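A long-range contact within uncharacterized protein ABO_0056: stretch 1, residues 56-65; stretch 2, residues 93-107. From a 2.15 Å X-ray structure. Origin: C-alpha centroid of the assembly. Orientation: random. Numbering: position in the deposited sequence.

Stretch 1 56-65: GDEARLLAAL
Stretch 2 93-107: NAGRAAGIQCNDFIA

A helix can hold a distant, irregular segment by spending one face on it, with polar side chains fastening the backbone of a turn and apolar ones packing alongside. In this contact residues 56-65 form a regular helix. Across from it, a short, weakly bonded helix at about 94-98 crosses at 90°, the axes 9.0 Å apart at closest approach. Gly-99, at phi/psi 74/29, ends that helix in a Schellman motif, in which Ile-100 N bonds Gly-95 O at 3.1 Å. The chain then runs extended through Ile-100 (-65/147) and turns at Gln-101 toward a 3-10 segment at 103-104 and a new helix from Ile-106. The CA atoms of Asp-57 and Ile-100 lie 4.8 Å apart, those of Leu-61 and Ala-98 5.5 Å.

Asp-57 (chi1 m, chi2 -8°) points toward the loop and grips two successive amides with no backbone partner within the stretch, which suits a buried carboxylate: OD1 accepts from Gln-101 N at 2.8 Å and OD2 from Cys-102 N at 2.9 Å. One turn later, Arg-60 (m, t, p, chi4 92°) reaches the end of the short helix, where Ala-98 O accepts no backbone bond within the stretch. Its NE donates to Ala-98 O at 3.0 Å, near the guanidinium plane, and its NH2 adds a weak bond to the same Ala-98 O at 3.4 Å. A water donates to both Arg-60 O (2.6 Å) and Ala-98 O (3.2 Å).

Leu-61 (m, t) leaves its backbone sideways but ends as a knob among Ala-94, Gly-95, Ala-98 and Ile-106. Its CD2 lies 4.0 Å from Ala-98 CB, its CD1 3.7 Å from Ile-106 CD1 (t, p), and its CG 3.9 Å from Ile-100 CG2 (p, t). Ala-64 completes the apolar patch, its CB 3.8 Å from Ala-98 CB. Altogether 462 Å² is buried.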

ATOM      1  N   GLY A  56      17.023  -6.007  -8.155  1.00 25.95           N
ATOM      2  CA  GLY A  56      17.249  -6.449  -9.549  1.00 26.59           C
ATOM      3  C   GLY A  56      16.076  -7.324 -10.052  1.00 25.95           C
ATOM      4  O   GLY A  56      15.578  -7.149 -11.162  1.00 25.41           O
ATOM      5  N   ASP A  57      15.613  -8.242  -9.216  1.00 25.79           N
ATOM      6  CA  ASP A  57      14.521  -9.126  -9.628  1.00 25.54           C
ATOM      7  C   ASP A  57      13.271  -8.303  -9.906  1.00 25.44           C
ATOM      8  O   ASP A  57      12.650  -8.506 -10.941  1.00 25.80           O
ATOM      9  CB  ASP A  57      14.240 -10.239  -8.597  1.00 25.98           C
ATOM     10  CG  ASP A  57      15.254 -11.380  -8.666  1.00 25.83           C
ATOM     11  OD1 ASP A  57      16.063 -11.355  -9.604  1.00 24.72           O
ATOM     12  OD2 ASP A  57      15.248 -12.306  -7.801  1.00 25.56           O
ATOM     13  N   GLU A  58      12.930  -7.377  -9.014  1.00 24.22           N
ATOM     14  CA  GLU A  58      11.760  -6.500  -9.216  1.00 24.84           C
ATOM     15  C   GLU A  58      11.878  -5.678 -10.504  1.00 24.46           C
ATOM     16  O   GLU A  58      10.888  -5.506 -11.225  1.00 23.36           O
ATOM     17  CB  GLU A  58      11.564  -5.550  -8.017  1.00 24.79           C
ATOM     18  CG  GLU A  58      11.047  -6.257  -6.763  1.00 26.34           C
ATOM     19  CD  GLU A  58      11.262  -5.478  -5.476  1.00 27.77           C
ATOM     20  OE1 GLU A  58      12.000  -4.473  -5.522  1.00 24.90           O
ATOM     21  OE2 GLU A  58      10.710  -5.905  -4.416  1.00 25.99           O
ATOM     22  N   ALA A  59      13.089  -5.191 -10.770  1.00 24.11           N
ATOM     23  CA  ALA A  59      13.374  -4.373 -11.925  1.00 24.60           C
ATOM     24  C   ALA A  59      13.228  -5.220 -13.208  1.00 25.50           C
ATOM     25  O   ALA A  59      12.719  -4.728 -14.239  1.00 24.24           O
ATOM     26  CB  ALA A  59      14.789  -3.785 -11.827  1.00 23.55           C
ATOM     27  N   ARG A  60      13.708  -6.474 -13.142  1.00 26.00           N
ATOM     28  CA  ARG A  60      13.586  -7.382 -14.271  1.00 26.25           C
ATOM     29  C   ARG A  60      12.109  -7.711 -14.571  1.00 26.81           C
ATOM     30  O   ARG A  60      11.704  -7.799 -15.744  1.00 25.65           O
ATOM     31  CB  ARG A  60      14.436  -8.653 -14.033  1.00 27.50           C
ATOM     32  CG  ARG A  60      15.949  -8.414 -14.123  1.00 27.00           C
ATOM     33  CD  ARG A  60      16.732  -9.686 -14.104  1.00 27.76           C
ATOM     34  NE  ARG A  60      16.534 -10.349 -15.376  1.00 29.70           N
ATOM     35  CZ  ARG A  60      17.298 -10.212 -16.450  1.00 32.95           C
ATOM     36  NH1 ARG A  60      18.394  -9.460 -16.420  1.00 35.03           N
ATOM     37  NH2 ARG A  60      16.969 -10.857 -17.566  1.00 34.24           N
ATOM     38  N   LEU A  61      11.293  -7.869 -13.509  1.00 26.85           N
ATOM     39  CA  LEU A  61       9.842  -8.035 -13.674  1.00 26.82           C
ATOM     40  C   LEU A  61       9.194  -6.815 -14.328  1.00 26.34           C
ATOM     41  O   LEU A  61       8.404  -6.941 -15.243  1.00 25.89           O
ATOM     42  CB  LEU A  61       9.142  -8.292 -12.325  1.00 26.82           C
ATOM     43  CG  LEU A  61       9.325  -9.667 -11.704  1.00 26.69           C
ATOM     44  CD1 LEU A  61       8.868  -9.640 -10.205  1.00 26.98           C
ATOM     45  CD2 LEU A  61       8.570 -10.693 -12.568  1.00 26.99           C
ATOM     46  N   LEU A  62       9.527  -5.618 -13.846  1.00 27.02           N
ATOM     47  CA  LEU A  62       8.972  -4.407 -14.444  1.00 26.86           C
ATOM     48  C   LEU A  62       9.416  -4.284 -15.907  1.00 26.52           C
ATOM     49  O   LEU A  62       8.624  -3.932 -16.772  1.00 25.79           O
ATOM     50  CB  LEU A  62       9.327  -3.160 -13.632  1.00 26.98           C
ATOM     51  CG  LEU A  62       8.490  -1.900 -13.944  1.00 26.76           C
ATOM     52  CD1 LEU A  62       6.961  -2.149 -13.793  1.00 27.82           C
ATOM     53  CD2 LEU A  62       8.903  -0.694 -13.062  1.00 27.33           C
ATOM     54  N   ALA A  63      10.691  -4.568 -16.184  1.00 25.64           N
ATOM     55  CA  ALA A  63      11.181  -4.558 -17.555  1.00 25.22           C
ATOM     56  C   ALA A  63      10.337  -5.477 -18.444  1.00 24.46           C
ATOM     57  O   ALA A  63       9.995  -5.122 -19.550  1.00 24.42           O
ATOM     58  CB  ALA A  63      12.691  -5.014 -17.615  1.00 25.01           C
ATOM     59  N   ALA A  64      10.048  -6.667 -17.957  1.00 23.69           N
ATOM     60  CA  ALA A  64       9.317  -7.656 -18.750  1.00 24.98           C
ATOM     61  C   ALA A  64       7.894  -7.115 -19.019  1.00 25.86           C
ATOM     62  O   ALA A  64       7.299  -7.390 -20.054  1.00 25.20           O
ATOM     63  CB  ALA A  64       9.287  -9.025 -18.020  1.00 23.79           C
ATOM     64  N   LEU A  65       7.364  -6.312 -18.095  1.00 26.32           N
ATOM     65  CA  LEU A  65       6.050  -5.718 -18.296  1.00 27.33           C
ATOM     66  C   LEU A  65       6.034  -4.443 -19.143  1.00 27.26           C
ATOM     67  O   LEU A  65       4.963  -4.005 -19.599  1.00 25.16           O
ATOM     68  CB  LEU A  65       5.412  -5.420 -16.940  1.00 27.10           C
ATOM     69  CG  LEU A  65       5.068  -6.662 -16.133  1.00 28.99           C
ATOM     70  CD1 LEU A  65       4.900  -6.225 -14.658  1.00 26.20           C
ATOM     71  CD2 LEU A  65       3.830  -7.404 -16.718  1.00 28.53           C
ATOM     72  N   ASN A  93       3.949 -16.698 -12.637  1.00 28.72           N
ATOM     73  CA  ASN A  93       5.144 -17.320 -13.213  1.00 28.98           C
ATOM     74  C   ASN A  93       5.920 -16.374 -14.128  1.00 28.97           C
ATOM     75  O   ASN A  93       6.856 -16.800 -14.784  1.00 30.17           O
ATOM     76  CB  ASN A  93       4.807 -18.664 -13.922  1.00 28.94           C
ATOM     77  CG  ASN A  93       3.853 -18.501 -15.077  1.00 29.61           C
ATOM     78  OD1 ASN A  93       3.126 -17.507 -15.167  1.00 30.05           O
ATOM     79  ND2 ASN A  93       3.830 -19.492 -15.975  1.00 29.10           N
ATOM     80  N   ALA A  94       5.558 -15.091 -14.129  1.00 29.37           N
ATOM     81  CA  ALA A  94       6.228 -14.078 -14.956  1.00 30.19           C
ATOM     82  C   ALA A  94       7.731 -14.018 -14.631  1.00 30.93           C
ATOM     83  O   ALA A  94       8.520 -13.649 -15.468  1.00 30.18           O
ATOM     84  CB  ALA A  94       5.592 -12.700 -14.747  1.00 28.98           C
ATOM     85  N   GLY A  95       8.118 -14.384 -13.410  1.00 31.92           N
ATOM     86  CA  GLY A  95       9.537 -14.428 -13.033  1.00 32.63           C
ATOM     87  C   GLY A  95      10.397 -15.278 -13.941  1.00 33.30           C
ATOM     88  O   GLY A  95      11.555 -14.938 -14.201  1.00 32.41           O
ATOM     89  N   ARG A  96       9.810 -16.353 -14.468  1.00 34.20           N
ATOM     90  CA  ARG A  96      10.544 -17.281 -15.301  1.00 34.79           C
ATOM     91  C   ARG A  96      10.960 -16.589 -16.591  1.00 34.06           C
ATOM     92  O   ARG A  96      12.130 -16.539 -16.902  1.00 34.30           O
ATOM     93  CB  ARG A  96       9.720 -18.538 -15.616  1.00 35.78           C
ATOM     94  CG  ARG A  96       9.041 -19.234 -14.395  1.00 39.41           C
ATOM     95  CD  ARG A  96      10.051 -19.764 -13.403  1.00 43.87           C
ATOM     96  NE  ARG A  96       9.433 -20.598 -12.372  1.00 45.16           N
ATOM     97  CZ  ARG A  96      10.099 -21.182 -11.368  1.00 45.29           C
ATOM     98  NH1 ARG A  96       9.433 -21.925 -10.479  1.00 46.64           N
ATOM     99  NH2 ARG A  96      11.415 -21.032 -11.246  1.00 42.37           N
ATOM    100  N   ALA A  97      10.022 -15.993 -17.317  1.00 33.03           N
ATOM    101  CA  ALA A  97      10.382 -15.320 -18.549  1.00 32.01           C
ATOM    102  C   ALA A  97      11.205 -14.101 -18.244  1.00 31.28           C
ATOM    103  O   ALA A  97      12.023 -13.709 -19.062  1.00 31.14           O
ATOM    104  CB  ALA A  97       9.138 -14.911 -19.333  1.00 33.17           C
ATOM    105  N   ALA A  98      11.001 -13.487 -17.078  1.00 30.12           N
ATOM    106  CA  ALA A  98      11.718 -12.251 -16.752  1.00 30.16           C
ATOM    107  C   ALA A  98      13.175 -12.489 -16.356  1.00 29.66           C
ATOM    108  O   ALA A  98      13.937 -11.546 -16.261  1.00 29.70           O
ATOM    109  CB  ALA A  98      10.999 -11.469 -15.650  1.00 29.10           C
ATOM    110  N   GLY A  99      13.525 -13.743 -16.086  1.00 29.93           N
ATOM    111  CA  GLY A  99      14.882 -14.111 -15.665  1.00 29.60           C
ATOM    112  C   GLY A  99      15.228 -13.727 -14.228  1.00 29.35           C
ATOM    113  O   GLY A  99      16.371 -13.482 -13.926  1.00 29.27           O
ATOM    114  N   ILE A 100      14.260 -13.663 -13.330  1.00 28.83           N
ATOM    115  CA  ILE A 100      14.603 -13.323 -11.955  1.00 29.13           C
ATOM    116  C   ILE A 100      15.482 -14.408 -11.298  1.00 29.86           C
ATOM    117  O   ILE A 100      15.335 -15.606 -11.569  1.00 28.43           O
ATOM    118  CB  ILE A 100      13.402 -13.053 -11.087  1.00 28.81           C
ATOM    119  CG1 ILE A 100      12.474 -14.277 -10.979  1.00 28.96           C
ATOM    120  CG2 ILE A 100      12.597 -11.811 -11.609  1.00 28.29           C
ATOM    121  CD1 ILE A 100      11.429 -14.067  -9.844  1.00 27.74           C
ATOM    122  N   GLN A 101      16.371 -13.970 -10.426  1.00 29.84           N
ATOM    123  CA  GLN A 101      17.250 -14.886  -9.700  1.00 31.81           C
ATOM    124  C   GLN A 101      16.487 -15.793  -8.742  1.00 31.58           C
ATOM    125  O   GLN A 101      16.650 -17.022  -8.785  1.00 31.05           O
ATOM    126  CB  GLN A 101      18.318 -14.072  -8.931  1.00 32.45           C
ATOM    127  CG  GLN A 101      19.244 -14.929  -8.052  1.00 36.56           C
ATOM    128  CD  GLN A 101      20.442 -14.155  -7.548  1.00 39.29           C
ATOM    129  OE1 GLN A 101      20.401 -12.937  -7.361  1.00 42.88           O
ATOM    130  NE2 GLN A 101      21.516 -14.863  -7.333  1.00 45.44           N
ATOM    131  N   CYS A 102      15.638 -15.203  -7.886  1.00 30.84           N
ATOM    132  CA  CYS A 102      14.995 -15.974  -6.841  1.00 31.89           C
ATOM    133  C   CYS A 102      13.495 -15.986  -7.025  1.00 31.51           C
ATOM    134  O   CYS A 102      12.786 -15.083  -6.527  1.00 30.21           O
ATOM    135  CB  CYS A 102      15.325 -15.406  -5.460  1.00 32.54           C
ATOM    136  SG  CYS A 102      17.096 -15.537  -5.141  1.00 38.76           S
ATOM    137  N   ASN A 103      13.025 -17.018  -7.699  1.00 29.96           N
ATOM    138  CA  ASN A 103      11.634 -17.129  -7.994  1.00 31.45           C
ATOM    139  C   ASN A 103      10.826 -17.412  -6.732  1.00 31.34           C
ATOM    140  O   ASN A 103       9.608 -17.231  -6.721  1.00 31.09           O
ATOM    141  CB  ASN A 103      11.385 -18.229  -9.010  1.00 32.02           C
ATOM    142  CG  ASN A 103      10.094 -18.024  -9.756  1.00 34.83           C
ATOM    143  OD1 ASN A 103       9.967 -17.079 -10.554  1.00 37.74           O
ATOM    144  ND2 ASN A 103       9.110 -18.890  -9.489  1.00 38.35           N
ATOM    145  N   ASP A 104      11.512 -17.875  -5.690  1.00 31.37           N
ATOM    146  CA  ASP A 104      10.879 -18.104  -4.391  1.00 32.09           C
ATOM    147  C   ASP A 104      10.277 -16.820  -3.780  1.00 30.82           C
ATOM    148  O   ASP A 104       9.393 -16.912  -2.955  1.00 30.30           O
ATOM    149  CB  ASP A 104      11.898 -18.671  -3.393  1.00 32.51           C
ATOM    150  CG  ASP A 104      12.233 -20.124  -3.652  1.00 35.91           C
ATOM    151  OD1 ASP A 104      11.708 -20.738  -4.623  1.00 38.97           O
ATOM    152  OD2 ASP A 104      13.043 -20.649  -2.854  1.00 41.69           O
ATOM    153  N   PHE A 105      10.772 -15.646  -4.187  1.00 29.50           N
ATOM    154  CA  PHE A 105      10.289 -14.375  -3.666  1.00 28.07           C
ATOM    155  C   PHE A 105       9.238 -13.684  -4.557  1.00 27.19           C
ATOM    156  O   PHE A 105       8.993 -12.482  -4.401  1.00 25.43           O
ATOM    157  CB  PHE A 105      11.477 -13.428  -3.495  1.00 28.20           C
ATOM    158  CG  PHE A 105      12.619 -14.002  -2.690  1.00 30.10           C
ATOM    159  CD1 PHE A 105      12.402 -14.918  -1.657  1.00 32.88           C
ATOM    160  CD2 PHE A 105      13.934 -13.603  -2.955  1.00 30.77           C
ATOM    161  CE1 PHE A 105      13.467 -15.457  -0.927  1.00 32.50           C
ATOM    162  CE2 PHE A 105      15.012 -14.153  -2.253  1.00 30.96           C
ATOM    163  CZ  PHE A 105      14.764 -15.067  -1.213  1.00 32.98           C
ATOM    164  N   ILE A 106       8.678 -14.400  -5.535  1.00 25.60           N
ATOM    165  CA  ILE A 106       7.790 -13.745  -6.472  1.00 25.67           C
ATOM    166  C   ILE A 106       6.593 -13.035  -5.751  1.00 26.74           C
ATOM    167  O   ILE A 106       6.269 -11.870  -6.043  1.00 25.94           O
ATOM    168  CB  ILE A 106       7.330 -14.728  -7.571  1.00 25.76           C
ATOM    169  CG1 ILE A 106       6.516 -14.016  -8.653  1.00 26.59           C
ATOM    170  CG2 ILE A 106       6.510 -15.937  -6.957  1.00 25.76           C
ATOM    171  CD1 ILE A 106       7.197 -12.835  -9.396  1.00 21.75           C
ATOM    172  N   ALA A 107       5.998 -13.702  -4.754  1.00 26.73           N
ATOM    173  CA  ALA A 107       4.895 -13.088  -4.036  1.00 27.15           C
ATOM    174  C   ALA A 107       5.324 -11.807  -3.299  1.00 26.26           C
ATOM    175  O   ALA A 107       4.607 -10.795  -3.357  1.00 27.00           O
ATOM    176  CB  ALA A 107       4.193 -14.104  -3.089  1.00 26.42           C
TER
HETATM  177  O   HOH W   1      13.175  -8.807 -17.644  1.00 35.86           O
HETATM  178  O   HOH W   2      15.169 -12.737 -19.157  1.00 44.49           O